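Local coordinates for ethyl acetate hydrolase (Pseudomonas veronii, PDB 5EFZ), which hydrolyses ethyl acetate to ethanol and acetate, a step in the breakdown of short-chain methyl ketones such as 2-butanone, at residues I78-G81 and A85-P88; K221-M226 and R256-M261; A175-N180 and L314-M319. All coordinates share one frame; numbering follows the deposited sequence.

Contact 1: residues I78-G81 and A85-P88; sequences IYIG and ALDP
L86 meets Y79 first through a water: water 1 donates to Y79 O (2.8 Å) and accepts from L86 N (3.0 Å), bridging the last turn of helix 72-79 to the chain that comes back after residues 82-84. The CB of L86 points at the other segment and lies 3.8 Å from Y79 O. With CG anti to its own carbonyl carbon (chi1 -55°), the leucine sends its branched end along the tyrosine backbone, where L86 CD1 comes to 4.2 Å from Y79 CB; the phenol itself leads off the other way, its OH weakly bonded to L337 O. L86 is also the centre of an inverse gamma turn, closed by a weak bond from D87 N to A85 O, and this tight bend presents L86 O to the chain opposite. G81 N donates to that oxygen at 3.1 Å, nearly straight at the hydrogen (162°) but tilted 23° from the carbonyl plane, while I80 CA-H approaches the same oxygen. One residue on, D87 CA makes a CA-H...O contact with G81 O, 3.5 Å from D87 CA to G81 O. The carboxylate of D87 turns to S89 OG. P88 ends the contact: its CD rests 3.6 Å from G81 C and 4.1 Å from I80 CG2, the ring and the isoleucine branch crossing at a slant. I93 of strand 92-96 touches I80, L86 and P88, and H51 of strand 45-51 touches I80 and P88. The arrangement is that of the return in a beta-alpha-beta crossover, here the link by which helix 72-79 joins the adjacent parallel strands 61-65 and 92-96 of the alpha/beta hydrolase fold.

Contact 2: residues K221-M226 and R256-M261; sequences KLWTLM and RYFAPM
W223 and F258 carry this contact between them, one from helix 213-227 and the other from the end region of helix 246-258. The side chains cross at about a right angle, yet their rings are turned almost parallel: the phenyl plane lies at 25° to the five-membered ring of the indole, with centroids 4.7 Å apart. The rings are slid so far that they barely overlap, and what meets is the outer end of the phenylalanine and the pyrrole side of the tryptophan. F258 CZ sits over one face of the indole, tightly at 3.3 Å from W223 CD1 and 3.5 Å from W223 NE1, while F258 CE2 follows the same face inward, 3.7 Å from W223 CG. From the other partner's standpoint W223 CD1 arrives obliquely. F258 reaches across with its CG anti to the carbonyl carbon (chi1 -74°), and the two large side chains span the gap between backbones whose nearest CA atoms, W223 CA and F258 CA, are 9.9 Å apart. Both helices belong to the helical insertion above the sheet that forms the cap of this alpha/beta hydrolase, and the indole borders the probable catalytic centre, its side chain about 4 Å from that of H334, the inferred catalytic histidine, and also about 4 Å from a bound acetate, probably from the crystallisation liquor. The ring of H219 packs edge-to-face with W223 and with F258, and F187 does so with W223. Behind F258 its neighbour Y257 lays CD1 over the centre of a phenyl face, and M261, brought round by a type I turn starting at F258, places CE over the tyrosine ring. Helix 213-227 also faces the second subunit, where K221 forms salt bridges with E189 and E193 of that chain.

Contact 3: residues A175-N180 and L314-M319; sequences AGTARN and LSEQKM. With EDO (1,2-ethanediol), chain M; EDO (1,2-ethanediol), chain H; EDO (1,2-ethanediol), chain K.
E316 reaches from helix 310-317 to grip two consecutive backbone amides of the loop after strand 170-174. A178 N donates to E316 OE1 over 2.6 Å at 165°, and R179 N donates to E316 OE2 over 3.0 Å at 154°; each oxygen is met on its syn side, a little out of the carboxylate plane. Each also takes a second donor. Water 2 gives one hydrogen to E316 OE1 (2.7 Å) and the other to G176 O (3.1 Å), tying the helix to the loop two residues before A178. A 1,2-ethanediol, probably from the crystallisation liquor, bonds through O2 to E316 OE2 (2.6 Å) and through O1 to R179 O (2.8 Å). The two amides and the water fix the rotation of the carboxylate and would be expected to favour the ionised form of this buried acid; the diol adds a fourth donor in the crystal. The reach comes from a side chain extended beyond CG, with CG anti to the carbonyl carbon (chi1 -66°). A glutamine in its place would probably leave the N-H of A178 or of R179 facing an amide NH2 instead of an acceptor. T177 CB lies 3.3 Å from E316 OE1, its side chain crossing the glutamate at about a right angle, while the methyl of A178 points at the helix and flanks the same oxygen. Y158 of helix 152-163 packs on both A178 and E316, and the end of R179 leads away from the helix, its NH1 bonded to G284 O and S279 OG. This bidentate carboxylate-to-backbone contact joins the C-terminal end of one central strand of the alpha/beta hydrolase sheet to the helix that follows the loop of D305, the inferred catalytic acid.

Overall arrangement
From the N terminus, contact 1 comes first and closes a loop of three residues, 82-84, within the link from helix 72-79 to strand 92-96. Contact 3 then opens just after strand 170-174. Before it closes, the chain runs out into the helical cap, where contact 2 opens and closes, linking helices 213-227 and 246-258 through segments 30 residues apart. Contact 3 closes last, when helix 310-317 returns to the loop more than 130 residues earlier. Contact 1 is in series with the others, contact 2 lies within the span of contact 3, and none cross. Their centres are 25 to 26 Å apart, on a crossover, in the cap and at the C-terminal end of an inner strand around the probable catalytic centre.

Contact 1: residues I78-G81 and A85-P88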
loop_
_atom_site.group_PDB
_atom_site.type_symbol
_atom_site.label_atom_id
_atom_site.label_comp_id
_atom_site.label_asym_id
_atom_site.label_seq_id
_atom_site.Cartn_x
_atom_site.Cartn_y
_atom_site.Cartn_z
ATOM N N ILE A 78 8.471 6.345 -23.798
ATOM C CA ILE A 78 7.754 5.094 -23.504
ATOM C C ILE A 78 6.666 4.801 -24.543
ATOM O O ILE A 78 6.445 3.639 -24.907
ATOM C CB ILE A 78 7.149 5.148 -22.086
ATOM C CG1 ILE A 78 8.270 5.348 -21.055
ATOM C CG2 ILE A 78 6.334 3.872 -21.762
ATOM C CD1 ILE A 78 7.767 5.844 -19.721
ATOM N N TYR A 79 6.028 5.846 -25.063
ATOM C CA TYR A 79 4.771 5.668 -25.812
ATOM C C TYR A 79 4.758 6.117 -27.273
ATOM O O TYR A 79 3.950 5.614 -28.071
ATOM C CB TYR A 79 3.642 6.400 -25.076
ATOM C CG TYR A 79 3.403 5.830 -23.698
ATOM C CD1 TYR A 79 2.765 4.629 -23.543
ATOM C CD2 TYR A 79 3.813 6.521 -22.551
ATOM C CE1 TYR A 79 2.562 4.063 -22.283
ATOM C CE2 TYR A 79 3.598 5.982 -21.276
ATOM C CZ TYR A 79 2.975 4.755 -21.150
ATOM O OH TYR A 79 2.776 4.199 -19.899
ATOM N N ILE A 80 5.632 7.041 -27.646
ATOM C CA ILE A 80 5.538 7.637 -28.988
ATOM C C ILE A 80 6.542 7.045 -29.967
ATOM O O ILE A 80 7.717 6.891 -29.634
ATOM C CB ILE A 80 5.725 9.175 -28.909
ATOM C CG1 ILE A 80 4.623 9.781 -28.039
ATOM C CG2 ILE A 80 5.780 9.787 -30.338
ATOM C CD1 ILE A 80 4.808 11.303 -27.762
ATOM N N GLY A 81 6.085 6.687 -31.176
ATOM C CA GLY A 81 7.006 6.185 -32.176
ATOM C C GLY A 81 6.316 5.590 -33.393
ATOM O O GLY A 81 5.128 5.245 -33.365
ATOM N N ALA A 85 0.794 3.042 -31.513
ATOM C CA ALA A 85 -0.499 3.707 -31.713
ATOM C C ALA A 85 -0.310 5.232 -31.835
ATOM O O ALA A 85 -0.876 5.875 -32.742
ATOM C CB ALA A 85 -1.471 3.373 -30.562
ATOM N N LEU A 86 0.464 5.814 -30.913
ATOM C CA LEU A 86 0.803 7.239 -30.993
ATOM C C LEU A 86 1.950 7.402 -31.986
ATOM O O LEU A 86 3.110 7.547 -31.617
ATOM C CB LEU A 86 1.194 7.794 -29.630
ATOM C CG LEU A 86 0.146 7.563 -28.530
ATOM C CD1 LEU A 86 0.542 8.275 -27.260
ATOM C CD2 LEU A 86 -1.235 7.998 -29.006
ATOM N N ASP A 87 1.590 7.394 -33.254
ATOM C CA ASP A 87 2.522 7.367 -34.360
ATOM C C ASP A 87 2.653 8.769 -34.953
ATOM O O ASP A 87 1.710 9.273 -35.540
ATOM C CB ASP A 87 2.001 6.369 -35.410
ATOM C CG ASP A 87 2.952 6.150 -36.574
ATOM O OD1 ASP A 87 3.819 7.002 -36.861
ATOM O OD2 ASP A 87 2.813 5.092 -37.229
ATOM N N PRO A 88 3.837 9.382 -34.842
ATOM C CA PRO A 88 3.989 10.760 -35.336
ATOM C C PRO A 88 4.045 10.881 -36.865
ATOM O O PRO A 88 4.051 12.003 -37.416
ATOM C CB PRO A 88 5.300 11.209 -34.679
ATOM C CG PRO A 88 6.073 9.947 -34.500
ATOM C CD PRO A 88 5.079 8.854 -34.246
HETATM O O HOH W 1 1.504 4.420 -28.528
#

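Contact 2: residues K221-M226 and R256-M261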
loop_
_atom_site.group_PDB
_atom_site.type_symbol
_atom_site.label_atom_id
_atom_site.label_comp_id
_atom_site.label_asym_id
_atom_site.label_seq_id
_atom_site.Cartn_x
_atom_site.Cartn_y
_atom_site.Cartn_z
ATOM N N LYS A 221 10.709 5.208 -1.063
ATOM C CA LYS A 221 10.351 3.923 -0.447
ATOM C C LYS A 221 8.839 3.727 -0.431
ATOM O O LYS A 221 8.334 2.619 -0.664
ATOM C CB LYS A 221 10.890 3.824 0.975
ATOM C CG LYS A 221 12.364 3.522 1.075
ATOM C CD LYS A 221 12.645 3.143 2.536
ATOM C CE LYS A 221 14.081 2.875 2.839
ATOM N NZ LYS A 221 14.236 2.553 4.307
ATOM N N LEU A 222 8.103 4.800 -0.149
ATOM C CA LEU A 222 6.638 4.705 -0.153
ATOM C C LEU A 222 6.116 4.394 -1.541
ATOM O O LEU A 222 5.151 3.640 -1.691
ATOM C CB LEU A 222 6.016 5.994 0.361
ATOM C CG LEU A 222 6.214 6.212 1.849
ATOM C CD1 LEU A 222 6.067 7.714 2.217
ATOM C CD2 LEU A 222 5.187 5.377 2.634
ATOM N N TRP A 223 6.731 4.981 -2.561
ATOM C CA TRP A 223 6.393 4.662 -3.941
ATOM C C TRP A 223 6.708 3.207 -4.285
ATOM O O TRP A 223 6.012 2.589 -5.077
ATOM C CB TRP A 223 7.135 5.592 -4.910
ATOM C CG TRP A 223 6.344 6.819 -5.188
ATOM C CD1 TRP A 223 6.589 8.097 -4.721
ATOM C CD2 TRP A 223 5.159 6.902 -5.993
ATOM N NE1 TRP A 223 5.626 8.966 -5.213
ATOM C CE2 TRP A 223 4.747 8.265 -5.998
ATOM C CE3 TRP A 223 4.427 5.963 -6.741
ATOM C CZ2 TRP A 223 3.598 8.702 -6.692
ATOM C CZ3 TRP A 223 3.278 6.405 -7.436
ATOM C CH2 TRP A 223 2.901 7.765 -7.417
ATOM N N THR A 224 7.753 2.652 -3.689
ATOM C CA THR A 224 8.071 1.255 -3.947
ATOM C C THR A 224 6.991 0.343 -3.345
ATOM O O THR A 224 6.619 -0.693 -3.927
ATOM C CB THR A 224 9.440 0.871 -3.351
ATOM O OG1 THR A 224 10.432 1.841 -3.756
ATOM C CG2 THR A 224 9.859 -0.546 -3.835
ATOM N N LEU A 225 6.533 0.715 -2.161
ATOM C CA LEU A 225 5.512 -0.025 -1.435
ATOM C C LEU A 225 4.171 -0.067 -2.202
ATOM O O LEU A 225 3.510 -1.110 -2.253
ATOM C CB LEU A 225 5.284 0.614 -0.053
ATOM C CG LEU A 225 4.151 0.002 0.768
ATOM C CD1 LEU A 225 4.512 -1.429 1.205
ATOM C CD2 LEU A 225 3.845 0.837 1.972
ATOM N N MET A 226 3.775 1.071 -2.768
ATOM C CA MET A 226 2.431 1.231 -3.361
ATOM C C MET A 226 2.420 1.253 -4.894
ATOM O O MET A 226 1.373 1.094 -5.488
ATOM C CB MET A 226 1.770 2.549 -2.874
ATOM C CG MET A 226 1.434 2.540 -1.371
ATOM S SD MET A 226 0.180 1.343 -0.940
ATOM C CE MET A 226 -1.232 1.886 -1.900
ATOM N N ARG A 256 16.965 6.558 -6.887
ATOM C CA ARG A 256 17.685 7.292 -7.930
ATOM C C ARG A 256 16.726 8.141 -8.775
ATOM O O ARG A 256 17.077 9.251 -9.182
ATOM C CB ARG A 256 18.472 6.307 -8.806
ATOM C CG ARG A 256 19.260 6.937 -9.938
ATOM C CD ARG A 256 20.159 5.908 -10.664
ATOM N NE ARG A 256 21.221 5.429 -9.774
ATOM C CZ ARG A 256 21.716 4.191 -9.759
ATOM N NH1 ARG A 256 21.284 3.271 -10.618
ATOM N NH2 ARG A 256 22.672 3.877 -8.896
ATOM N N TYR A 257 15.517 7.638 -9.001
ATOM C CA TYR A 257 14.507 8.353 -9.801
ATOM C C TYR A 257 14.136 9.686 -9.134
ATOM O O TYR A 257 14.092 10.730 -9.790
ATOM C CB TYR A 257 13.244 7.479 -9.998
ATOM C CG TYR A 257 12.107 8.223 -10.697
ATOM C CD1 TYR A 257 11.043 8.718 -9.982
ATOM C CD2 TYR A 257 12.136 8.433 -12.072
ATOM C CE1 TYR A 257 10.023 9.448 -10.613
ATOM C CE2 TYR A 257 11.121 9.150 -12.713
ATOM C CZ TYR A 257 10.074 9.637 -11.968
ATOM O OH TYR A 257 9.059 10.339 -12.582
ATOM N N PHE A 258 13.872 9.649 -7.836
ATOM C CA PHE A 258 13.417 10.848 -7.130
ATOM C C PHE A 258 14.555 11.741 -6.647
ATOM O O PHE A 258 14.316 12.907 -6.371
ATOM C CB PHE A 258 12.536 10.481 -5.921
ATOM C CG PHE A 258 11.147 10.023 -6.310
ATOM C CD1 PHE A 258 10.222 10.944 -6.797
ATOM C CD2 PHE A 258 10.781 8.682 -6.226
ATOM C CE1 PHE A 258 8.929 10.531 -7.180
ATOM C CE2 PHE A 258 9.483 8.256 -6.592
ATOM C CZ PHE A 258 8.580 9.189 -7.095
ATOM N N ALA A 259 15.764 11.201 -6.520
ATOM C CA ALA A 259 16.886 11.958 -5.922
ATOM C C ALA A 259 17.130 13.373 -6.493
ATOM O O ALA A 259 17.436 14.286 -5.733
ATOM C CB ALA A 259 18.207 11.144 -6.034
ATOM N N PRO A 260 17.064 13.553 -7.822
ATOM C CA PRO A 260 17.437 14.899 -8.292
ATOM C C PRO A 260 16.268 15.879 -8.378
ATOM O O PRO A 260 16.464 16.993 -8.906
ATOM C CB PRO A 260 17.985 14.626 -9.697
ATOM C CG PRO A 260 17.086 13.499 -10.181
ATOM C CD PRO A 260 16.853 12.621 -8.958
ATOM N N MET A 261 15.088 15.480 -7.897
ATOM C CA MET A 261 13.866 16.255 -8.147
ATOM C C MET A 261 13.661 17.323 -7.082
ATOM O O MET A 261 14.262 17.266 -6.017
ATOM C CB MET A 261 12.646 15.341 -8.221
ATOM C CG MET A 261 12.744 14.334 -9.399
ATOM S SD MET A 261 11.183 13.493 -9.625
ATOM C CE MET A 261 11.534 12.514 -11.101
#

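Contact 3: residues A175-N180 and L314-M319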
loop_
_atom_site.group_PDB
_atom_site.type_symbol
_atom_site.label_atom_id
_atom_site.label_comp_id
_atom_site.label_asym_id
_atom_site.label_seq_id
_atom_site.Cartn_x
_atom_site.Cartn_y
_atom_site.Cartn_z
ATOM N N ALA A 175 -5.036 4.199 -15.917
ATOM C CA ALA A 175 -4.620 4.141 -14.531
ATOM C C ALA A 175 -4.878 5.462 -13.773
ATOM O O ALA A 175 -3.994 6.003 -13.103
ATOM C CB ALA A 175 -3.139 3.743 -14.468
ATOM N N GLY A 176 -6.108 5.949 -13.833
ATOM C CA GLY A 176 -6.455 7.130 -13.058
ATOM C C GLY A 176 -7.962 7.310 -12.992
ATOM O O GLY A 176 -8.716 6.664 -13.742
ATOM N N THR A 177 -8.423 8.181 -12.094
ATOM C CA THR A 177 -9.868 8.376 -11.918
ATOM C C THR A 177 -10.289 9.815 -12.181
ATOM O O THR A 177 -9.457 10.750 -12.230
ATOM C CB THR A 177 -10.315 8.007 -10.490
ATOM O OG1 THR A 177 -9.492 8.723 -9.571
ATOM C CG2 THR A 177 -10.148 6.502 -10.212
ATOM N N ALA A 178 -11.591 9.993 -12.332
ATOM C CA ALA A 178 -12.164 11.289 -12.602
ATOM C C ALA A 178 -12.424 12.072 -11.311
ATOM O O ALA A 178 -12.461 13.291 -11.334
ATOM C CB ALA A 178 -13.474 11.128 -13.410
ATOM N N ARG A 179 -12.647 11.370 -10.203
ATOM C CA ARG A 179 -12.771 12.025 -8.895
ATOM C C ARG A 179 -11.949 11.259 -7.878
ATOM O O ARG A 179 -12.144 10.059 -7.702
ATOM C CB ARG A 179 -14.229 12.083 -8.409
ATOM C CG ARG A 179 -14.349 12.734 -7.001
ATOM C CD ARG A 179 -15.760 13.248 -6.714
ATOM N NE ARG A 179 -16.714 12.167 -6.489
ATOM C CZ ARG A 179 -18.030 12.348 -6.364
ATOM N NH1 ARG A 179 -18.562 13.577 -6.448
ATOM N NH2 ARG A 179 -18.812 11.291 -6.158
ATOM N N ASN A 180 -11.027 11.946 -7.218
ATOM C CA ASN A 180 -10.044 11.251 -6.402
ATOM C C ASN A 180 -10.671 10.664 -5.123
ATOM O O ASN A 180 -11.527 11.302 -4.474
ATOM C CB ASN A 180 -8.892 12.215 -6.060
ATOM C CG ASN A 180 -7.675 11.489 -5.538
ATOM O OD1 ASN A 180 -7.059 11.905 -4.538
ATOM N ND2 ASN A 180 -7.320 10.396 -6.194
ATOM N N LEU A 314 -13.860 1.020 -12.681
ATOM C CA LEU A 314 -15.092 0.430 -13.192
ATOM C C LEU A 314 -16.315 1.258 -12.741
ATOM O O LEU A 314 -17.259 1.472 -13.518
ATOM C CB LEU A 314 -15.206 -1.022 -12.737
ATOM C CG LEU A 314 -16.475 -1.756 -13.192
ATOM C CD1 LEU A 314 -16.605 -1.771 -14.734
ATOM C CD2 LEU A 314 -16.518 -3.150 -12.611
ATOM N N SER A 315 -16.307 1.730 -11.486
ATOM C CA SER A 315 -17.477 2.431 -10.965
ATOM C C SER A 315 -17.699 3.733 -11.724
ATOM O O SER A 315 -18.849 4.145 -11.913
ATOM C CB SER A 315 -17.356 2.705 -9.462
ATOM O OG SER A 315 -16.333 3.642 -9.203
ATOM N N GLU A 316 -16.621 4.355 -12.182
ATOM C CA GLU A 316 -16.724 5.580 -13.001
ATOM C C GLU A 316 -17.119 5.252 -14.455
ATOM O O GLU A 316 -17.926 5.967 -15.070
ATOM C CB GLU A 316 -15.411 6.355 -12.988
ATOM C CG GLU A 316 -15.068 6.910 -11.592
ATOM C CD GLU A 316 -13.843 7.823 -11.559
ATOM O OE1 GLU A 316 -12.965 7.771 -12.476
ATOM O OE2 GLU A 316 -13.776 8.616 -10.598
ATOM N N GLN A 317 -16.551 4.182 -14.999
ATOM C CA GLN A 317 -16.846 3.825 -16.393
ATOM C C GLN A 317 -18.344 3.593 -16.606
ATOM O O GLN A 317 -18.910 3.963 -17.643
ATOM C CB GLN A 317 -16.056 2.588 -16.827
ATOM C CG GLN A 317 -16.249 2.260 -18.325
ATOM C CD GLN A 317 -17.408 1.287 -18.561
ATOM O OE1 GLN A 317 -17.696 0.442 -17.704
ATOM N NE2 GLN A 317 -18.058 1.382 -19.741
ATOM N N LYS A 318 -18.993 3.025 -15.599
ATOM C CA LYS A 318 -20.424 2.761 -15.676
ATOM C C LYS A 318 -21.240 4.020 -15.839
ATOM O O LYS A 318 -22.380 3.950 -16.278
ATOM C CB LYS A 318 -20.882 2.000 -14.429
ATOM C CG LYS A 318 -20.348 0.569 -14.373
ATOM C CD LYS A 318 -20.912 -0.161 -13.161
ATOM C CE LYS A 318 -20.332 -1.556 -13.007
ATOM N NZ LYS A 318 -20.699 -2.079 -11.645
ATOM N N MET A 319 -20.661 5.171 -15.488
ATOM C CA MET A 319 -21.351 6.464 -15.565
ATOM C C MET A 319 -21.026 7.277 -16.833
ATOM O O MET A 319 -21.560 8.376 -17.035
ATOM C CB MET A 319 -21.016 7.318 -14.325
ATOM C CG MET A 319 -21.606 6.773 -13.023
ATOM S SD MET A 319 -21.116 7.812 -11.625
ATOM C CE MET A 319 -22.021 7.032 -10.292
HETATM C C1 EDO M . -13.091 6.508 -7.557
HETATM O O1 EDO M . -12.683 7.536 -6.665
HETATM C C2 EDO M . -14.572 6.698 -7.874
HETATM O O2 EDO M . -14.839 8.058 -8.256
HETATM C C1 EDO H . -17.837 -1.218 -9.236
HETATM O O1 EDO H . -19.066 -0.764 -9.829
HETATM C C2 EDO H . -17.941 -2.705 -8.905
HETATM O O2 EDO H . -16.616 -3.251 -8.771
HETATM C C1 EDO K . -10.355 14.858 -2.902
HETATM O O1 EDO K . -10.274 13.484 -2.463
HETATM C C2 EDO K . -11.667 15.118 -3.661
HETATM O O2 EDO K . -12.097 14.043 -4.533
HETATM O O HOH W 2 -11.684 5.900 -13.978
#